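Local structure of probable oxidoreductase (Pseudomonas aeruginosa, 4B7C) at residues D308-L313 and L320-S325. The protein is probably an NADP-dependent oxidoreductase of the medium-chain dehydrogenase/reductase family, pairing a GroES-like domain with a Rossmann-fold cofactor domain. Numbering follows the deposited sequence.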
loop_
_atom_site.group_PDB
_atom_site.type_symbol
_atom_site.label_atom_id
_atom_site.label_comp_id
_atom_site.label_asym_id
_atom_site.label_seq_id
_atom_site.Cartn_x
_atom_site.Cartn_y
_atom_site.Cartn_z
ATOM N N ASP B 308 -0.664 24.290 22.034
ATOM C CA ASP B 308 -0.742 24.102 23.479
ATOM C C ASP B 308 0.651 24.292 24.059
ATOM O O ASP B 308 1.505 23.405 23.954
ATOM C CB ASP B 308 -1.298 22.705 23.817
ATOM C CG ASP B 308 -1.461 22.477 25.313
ATOM O OD1 ASP B 308 -1.597 23.463 26.069
ATOM O OD2 ASP B 308 -1.458 21.292 25.730
ATOM N N ILE B 309 0.867 25.445 24.685
ATOM C CA ILE B 309 2.191 25.831 25.170
ATOM C C ILE B 309 2.360 25.584 26.660
ATOM O O ILE B 309 1.639 26.146 27.485
ATOM C CB ILE B 309 2.499 27.305 24.859
ATOM C CG1 ILE B 309 2.589 27.495 23.349
ATOM C CG2 ILE B 309 3.827 27.722 25.488
ATOM C CD1 ILE B 309 2.414 28.941 22.909
ATOM N N VAL B 310 3.298 24.706 26.989
ATOM C CA VAL B 310 3.645 24.390 28.373
ATOM C C VAL B 310 5.026 24.948 28.648
ATOM O O VAL B 310 5.916 24.860 27.797
ATOM C CB VAL B 310 3.669 22.868 28.646
ATOM C CG1 VAL B 310 4.268 22.571 30.017
ATOM C CG2 VAL B 310 2.277 22.268 28.488
ATOM N N GLU B 311 5.201 25.511 29.840
ATOM C CA GLU B 311 6.422 26.238 30.165
ATOM C C GLU B 311 7.382 25.440 31.017
ATOM O O GLU B 311 6.975 24.742 31.948
ATOM C CB GLU B 311 6.098 27.567 30.849
ATOM C CG GLU B 311 5.340 28.537 29.945
ATOM C CD GLU B 311 5.281 29.952 30.498
ATOM O OE1 GLU B 311 6.302 30.373 31.059
ATOM O OE2 GLU B 311 4.245 30.656 30.358
ATOM N N GLY B 312 8.657 25.525 30.650
ATOM C CA GLY B 312 9.741 24.980 31.449
ATOM C C GLY B 312 10.358 23.698 30.906
ATOM O O GLY B 312 9.722 22.636 30.892
ATOM N N LEU B 313 11.614 23.807 30.477
ATOM C CA LEU B 313 12.395 22.681 29.979
ATOM C C LEU B 313 12.352 21.496 30.949
ATOM O O LEU B 313 12.213 20.339 30.537
ATOM C CB LEU B 313 13.849 23.097 29.765
ATOM C CG LEU B 313 14.789 21.978 29.328
ATOM C CD1 LEU B 313 14.420 21.533 27.914
ATOM C CD2 LEU B 313 16.234 22.412 29.392
ATOM N N LEU B 320 5.770 15.371 28.050
ATOM C CA LEU B 320 5.782 14.359 26.986
ATOM C C LEU B 320 4.657 13.314 27.101
ATOM O O LEU B 320 4.096 12.898 26.089
ATOM C CB LEU B 320 7.141 13.645 26.940
ATOM C CG LEU B 320 7.358 12.732 25.714
ATOM C CD1 LEU B 320 7.141 13.470 24.397
ATOM C CD2 LEU B 320 8.720 12.056 25.696
ATOM N N LEU B 321 4.350 12.891 28.329
ATOM C CA LEU B 321 3.272 11.915 28.587
ATOM C C LEU B 321 1.903 12.432 28.199
ATOM O O LEU B 321 1.053 11.658 27.752
ATOM C CB LEU B 321 3.237 11.497 30.054
ATOM C CG LEU B 321 4.479 10.685 30.443
ATOM C CD1 LEU B 321 4.367 10.093 31.836
ATOM C CD2 LEU B 321 4.782 9.586 29.433
ATOM N N LYS B 322 1.714 13.746 28.324
ATOM C CA LYS B 322 0.460 14.404 27.959
ATOM C C LYS B 322 0.114 14.176 26.496
ATOM O O LYS B 322 -1.051 14.259 26.088
ATOM C CB LYS B 322 0.574 15.906 28.255
ATOM C CG LYS B 322 -0.649 16.750 27.944
ATOM C CD LYS B 322 -0.428 18.219 28.315
ATOM C CE LYS B 322 -1.694 19.053 28.193
ATOM N NZ LYS B 322 -1.374 20.502 28.400
ATOM N N LEU B 323 1.143 13.913 25.701
ATOM C CA LEU B 323 0.997 13.639 24.283
ATOM C C LEU B 323 0.205 12.352 24.038
ATOM O O LEU B 323 -0.539 12.246 23.063
ATOM C CB LEU B 323 2.384 13.519 23.651
ATOM C CG LEU B 323 2.561 14.105 22.247
ATOM C CD1 LEU B 323 1.719 15.344 21.989
ATOM C CD2 LEU B 323 4.034 14.418 22.024
ATOM N N PHE B 324 0.352 11.388 24.939
ATOM C CA PHE B 324 -0.318 10.089 24.795
ATOM C C PHE B 324 -1.518 9.892 25.703
ATOM O O PHE B 324 -1.940 8.760 25.933
ATOM C CB PHE B 324 0.653 8.950 25.039
ATOM C CG PHE B 324 1.903 9.027 24.214
ATOM C CD1 PHE B 324 1.887 8.704 22.858
ATOM C CD2 PHE B 324 3.096 9.411 24.792
ATOM C CE1 PHE B 324 3.050 8.770 22.104
ATOM C CE2 PHE B 324 4.258 9.479 24.046
ATOM C CZ PHE B 324 4.235 9.164 22.698
ATOM N N SER B 325 -2.085 10.985 26.189
ATOM C CA SER B 325 -3.190 10.926 27.114
ATOM C C SER B 325 -4.498 11.364 26.449
ATOM O O SER B 325 -5.541 11.338 27.092
ATOM C CB SER B 325 -2.829 11.753 28.345
ATOM O OG SER B 325 -3.048 13.122 28.224
#
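Lys322 reaches across to Asp308 and Val310, and these three residues make up the whole contact, which buries just 95 Å² in total. Along 320-325 the backbone coils through bonds from Leu323 N to Leu320 O (3.1 Å) and from Phe324 N to Leu321 O (2.9 Å), each closing over three residues, so successive side chains fan out in different directions. Leu320 packs on Met54 and Met58 of helix 53-58. Lys322 is the residue directed at the strand: CG stands anti to the backbone N (chi1 -180°) and the remaining torsions are all near 180°, a fully stretched chain that bridges backbones as far apart as Val310 CA and Leu320 CA, at 10.3 Å. Its NZ donates to Asp308 OD2 at 2.8 Å, a salt bridge made through the syn lone pair of that oxygen. The other oxygen lies farther off, with Asp308 OD1 3.8 Å from Lys322 NZ, so the grip is one-sided. Lys322 CE also comes within 3.3 Å of Asp308 OD2, while Val310 CG2 touches the ammonium end at 4.1 Å from Lys322 NZ. Leu323 turns to Leu332, on which Asp308 and Val310 also rest, and Phe324 lies against Arg55. This surface salt bridge ties strand 307-311 to the residue just after helix 316-321 within a beta-alpha-beta unit, where that strand, the helix and the parallel strand 331-335 form a crossover.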